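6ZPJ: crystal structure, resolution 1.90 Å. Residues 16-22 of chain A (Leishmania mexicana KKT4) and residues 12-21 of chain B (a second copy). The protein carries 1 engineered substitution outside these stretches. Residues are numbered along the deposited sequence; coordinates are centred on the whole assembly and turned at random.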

# COMPACT_ATOMS: atom_id res chain seq x y z
N GLU A 16 6.77 -17.56 45.69
CA GLU A 16 7.30 -16.60 44.73
C GLU A 16 7.25 -17.16 43.31
O GLU A 16 6.86 -16.46 42.38
CB GLU A 16 8.72 -16.23 45.09
CG GLU A 16 8.83 -15.40 46.34
CD GLU A 16 10.29 -15.16 46.76
OE1 GLU A 16 10.50 -14.24 47.57
OE2 GLU A 16 11.21 -15.90 46.33
N LEU A 17 7.68 -18.42 43.13
CA LEU A 17 7.70 -19.03 41.81
C LEU A 17 6.29 -19.18 41.25
O LEU A 17 6.07 -18.98 40.06
CB LEU A 17 8.41 -20.39 41.87
CG LEU A 17 9.94 -20.37 42.05
CD1 LEU A 17 10.49 -21.73 42.34
CD2 LEU A 17 10.62 -19.84 40.75
N GLU A 18 5.34 -19.63 42.08
CA GLU A 18 3.97 -19.79 41.64
C GLU A 18 3.41 -18.47 41.14
O GLU A 18 2.77 -18.40 40.09
CB GLU A 18 3.16 -20.34 42.79
CG GLU A 18 3.41 -21.84 42.95
CD GLU A 18 2.69 -22.41 44.16
OE1 GLU A 18 2.27 -21.63 45.03
OE2 GLU A 18 2.55 -23.64 44.22
N LYS A 19 3.71 -17.39 41.85
CA LYS A 19 3.20 -16.10 41.42
C LYS A 19 3.88 -15.65 40.13
O LYS A 19 3.22 -15.14 39.22
CB LYS A 19 3.39 -15.05 42.51
N GLU A 20 5.17 -15.89 40.02
CA GLU A 20 5.87 -15.52 38.77
C GLU A 20 5.36 -16.34 37.57
O GLU A 20 5.24 -15.78 36.52
CB GLU A 20 7.37 -15.68 38.99
CG GLU A 20 8.21 -14.98 37.92
CD GLU A 20 9.71 -15.08 38.12
OE1 GLU A 20 10.10 -15.58 39.16
OE2 GLU A 20 10.47 -14.68 37.24
N LEU A 21 5.06 -17.60 37.78
CA LEU A 21 4.54 -18.47 36.70
C LEU A 21 3.16 -17.96 36.23
O LEU A 21 2.89 -17.99 35.07
CB LEU A 21 4.48 -19.91 37.21
CG LEU A 21 4.03 -20.98 36.22
CD1 LEU A 21 4.93 -20.99 35.00
CD2 LEU A 21 4.02 -22.35 36.88
N GLN A 22 2.36 -17.59 37.21
CA GLN A 22 1.02 -17.04 36.89
C GLN A 22 1.16 -15.80 36.01
O GLN A 22 0.48 -15.68 35.03
CB GLN A 22 0.19 -16.76 38.18
CG GLN A 22 -1.09 -15.96 37.95
CD GLN A 22 -1.82 -15.55 39.21
OE1 GLN A 22 -1.26 -15.51 40.30
NE2 GLN A 22 -3.09 -15.22 39.07
N ARG B 12 11.85 -30.49 45.79
CA ARG B 12 11.40 -31.10 44.51
C ARG B 12 10.45 -30.16 43.77
O ARG B 12 10.54 -30.02 42.59
CB ARG B 12 10.75 -32.48 44.76
CG ARG B 12 10.57 -33.36 43.54
CD ARG B 12 9.46 -34.37 43.77
NE ARG B 12 8.18 -33.79 44.13
CZ ARG B 12 7.37 -33.13 43.31
NH1 ARG B 12 7.69 -32.94 42.04
NH2 ARG B 12 6.23 -32.65 43.76
N ARG B 13 9.51 -29.60 44.54
CA ARG B 13 8.54 -28.67 43.95
C ARG B 13 9.21 -27.40 43.41
O ARG B 13 8.78 -26.92 42.42
CB ARG B 13 7.49 -28.31 44.99
CG ARG B 13 6.41 -27.37 44.51
CD ARG B 13 5.48 -28.03 43.52
NE ARG B 13 4.44 -27.05 43.26
CZ ARG B 13 3.86 -26.82 42.10
NH1 ARG B 13 4.21 -27.51 41.03
NH2 ARG B 13 2.94 -25.88 42.02
N ILE B 14 10.20 -26.91 44.16
CA ILE B 14 10.95 -25.78 43.61
C ILE B 14 11.54 -26.14 42.24
O ILE B 14 11.44 -25.36 41.29
CB ILE B 14 12.05 -25.31 44.59
CG1 ILE B 14 11.40 -24.51 45.71
CG2 ILE B 14 13.03 -24.32 43.85
CD1 ILE B 14 12.21 -24.24 46.97
N ALA B 15 12.21 -27.29 42.16
CA ALA B 15 12.88 -27.68 40.92
C ALA B 15 11.88 -27.81 39.78
O ALA B 15 12.12 -27.34 38.65
CB ALA B 15 13.63 -28.99 41.12
N GLU B 16 10.71 -28.34 40.10
CA GLU B 16 9.63 -28.49 39.12
C GLU B 16 9.10 -27.15 38.64
O GLU B 16 8.91 -26.93 37.43
CB GLU B 16 8.53 -29.32 39.77
CG GLU B 16 7.48 -29.80 38.90
CD GLU B 16 6.62 -30.77 39.70
OE1 GLU B 16 5.97 -30.31 40.67
OE2 GLU B 16 6.68 -31.98 39.41
N LEU B 17 8.87 -26.22 39.59
CA LEU B 17 8.40 -24.89 39.25
C LEU B 17 9.44 -24.11 38.47
O LEU B 17 9.10 -23.36 37.54
CB LEU B 17 8.02 -24.09 40.51
CG LEU B 17 6.69 -24.44 41.19
CD1 LEU B 17 6.63 -23.86 42.63
CD2 LEU B 17 5.49 -23.98 40.38
N GLU B 18 10.69 -24.23 38.83
CA GLU B 18 11.75 -23.51 38.07
C GLU B 18 11.74 -23.95 36.59
O GLU B 18 11.77 -23.19 35.74
CB GLU B 18 13.10 -23.81 38.72
CG GLU B 18 13.36 -23.05 39.99
CD GLU B 18 14.61 -23.39 40.77
OE1 GLU B 18 15.14 -24.44 40.57
OE2 GLU B 18 15.01 -22.60 41.56
N LYS B 19 11.60 -25.23 36.40
CA LYS B 19 11.60 -25.79 35.03
C LYS B 19 10.42 -25.22 34.21
O LYS B 19 10.57 -24.88 33.09
CB LYS B 19 11.54 -27.30 35.15
CG LYS B 19 11.97 -28.02 33.91
CD LYS B 19 12.13 -29.53 34.06
CE LYS B 19 11.98 -30.16 32.70
NZ LYS B 19 12.15 -31.63 32.76
N GLU B 20 9.28 -25.18 34.85
CA GLU B 20 8.04 -24.72 34.18
C GLU B 20 8.12 -23.20 33.93
O GLU B 20 7.67 -22.78 32.93
CB GLU B 20 6.82 -25.18 34.99
CG GLU B 20 5.50 -24.83 34.34
CD GLU B 20 5.22 -25.48 33.00
OE1 GLU B 20 6.01 -26.34 32.55
OE2 GLU B 20 4.21 -25.13 32.42
N LEU B 21 8.71 -22.47 34.86
CA LEU B 21 8.87 -21.01 34.65
C LEU B 21 9.87 -20.72 33.50
O LEU B 21 9.66 -19.87 32.73
CB LEU B 21 9.32 -20.35 35.96
CG LEU B 21 9.58 -18.84 35.92
CD1 LEU B 21 8.33 -18.08 35.49
CD2 LEU B 21 10.04 -18.36 37.28
O HOH W 1 3.24 -26.13 45.34

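Two helical segments from two copies of KKT4 run side by side in the same general direction, their axes 9.7 Å apart at closest approach and inclined by 20°. The register is in phase: L17(A) faces L17(B), with 6.4 Å between their CA atoms, and one turn later L21(A) faces L21(B), with their CA atoms 5.4 Å apart. Each backbone is held by i to i+4 hydrogen bonds, such as L21(A) N to L17(A) O and L21(B) N to L17(B) O, both 2.9 Å, so the leucines four residues apart recur along one flank of each helix and make a strip of bumps.

The clearest bump is L17(A). Its CA-to-CB bond points toward chain B, and its side chain sits as a knob in the hollow framed by I14(B), L17(B), E18(B) and L21(B). L17(A) CD1 fills one part of this hollow, 3.9 Å from I14(B) CG2, from L17(B) CB and from E18(B) CG; that last contact uses the aliphatic stem of a glutamate as a wall. L17(A) CD2 reaches the next turn, 3.8 Å from L21(B) CD2. L17(A) is buried, and it has more of its area covered across this contact than any other residue here.

The CA-to-CB bond of L17(B), whose side chain is also m,t, points toward chain A. L17(B) CD1 packs 3.8 Å from E18(A) CG, while L17(B) CD2 lies 4.1 Å from L21(A) CD2. The side chains of L21(A) and L21(B) both adopt the t,p rotamer. The CA-to-CB bond of L21(A) points sideways, but the end of the side chain comes nearer: L21(A) CD1 approaches L21(B) CA at 4.0 Å, and L21(A) CD2 rests 3.8 Å from E20(B) CG. The CA-to-CB bond of L21(B) points toward chain A, and L21(B) CD2 also touches E20(A) OE1 at 3.4 Å, a contact of methyl with carboxylate at the margin of the leucine packing.

A charged pair borders this apolar strip. R13(B) NH2 donates a hydrogen bond to E18(A) OE2 at 3.2 Å, within a salt bridge; the oxygen lies at the edge of the guanidinium, near its plane, where the N-H groups point. Water 1 reinforces the link, donating to E18(A) OE2 at 2.8 Å and accepting from R13(B) NE at 2.6 Å. Along chain B, E16(B) receives two weak hydrogen bonds, each part of a salt bridge: R12(B) NH1 to E16(B) OE2 at 3.0 Å and R13(B) NH1 to E16(B) OE1 at 3.3 Å. R13(B) thus joins a carboxylate on its own helix to one across the interface.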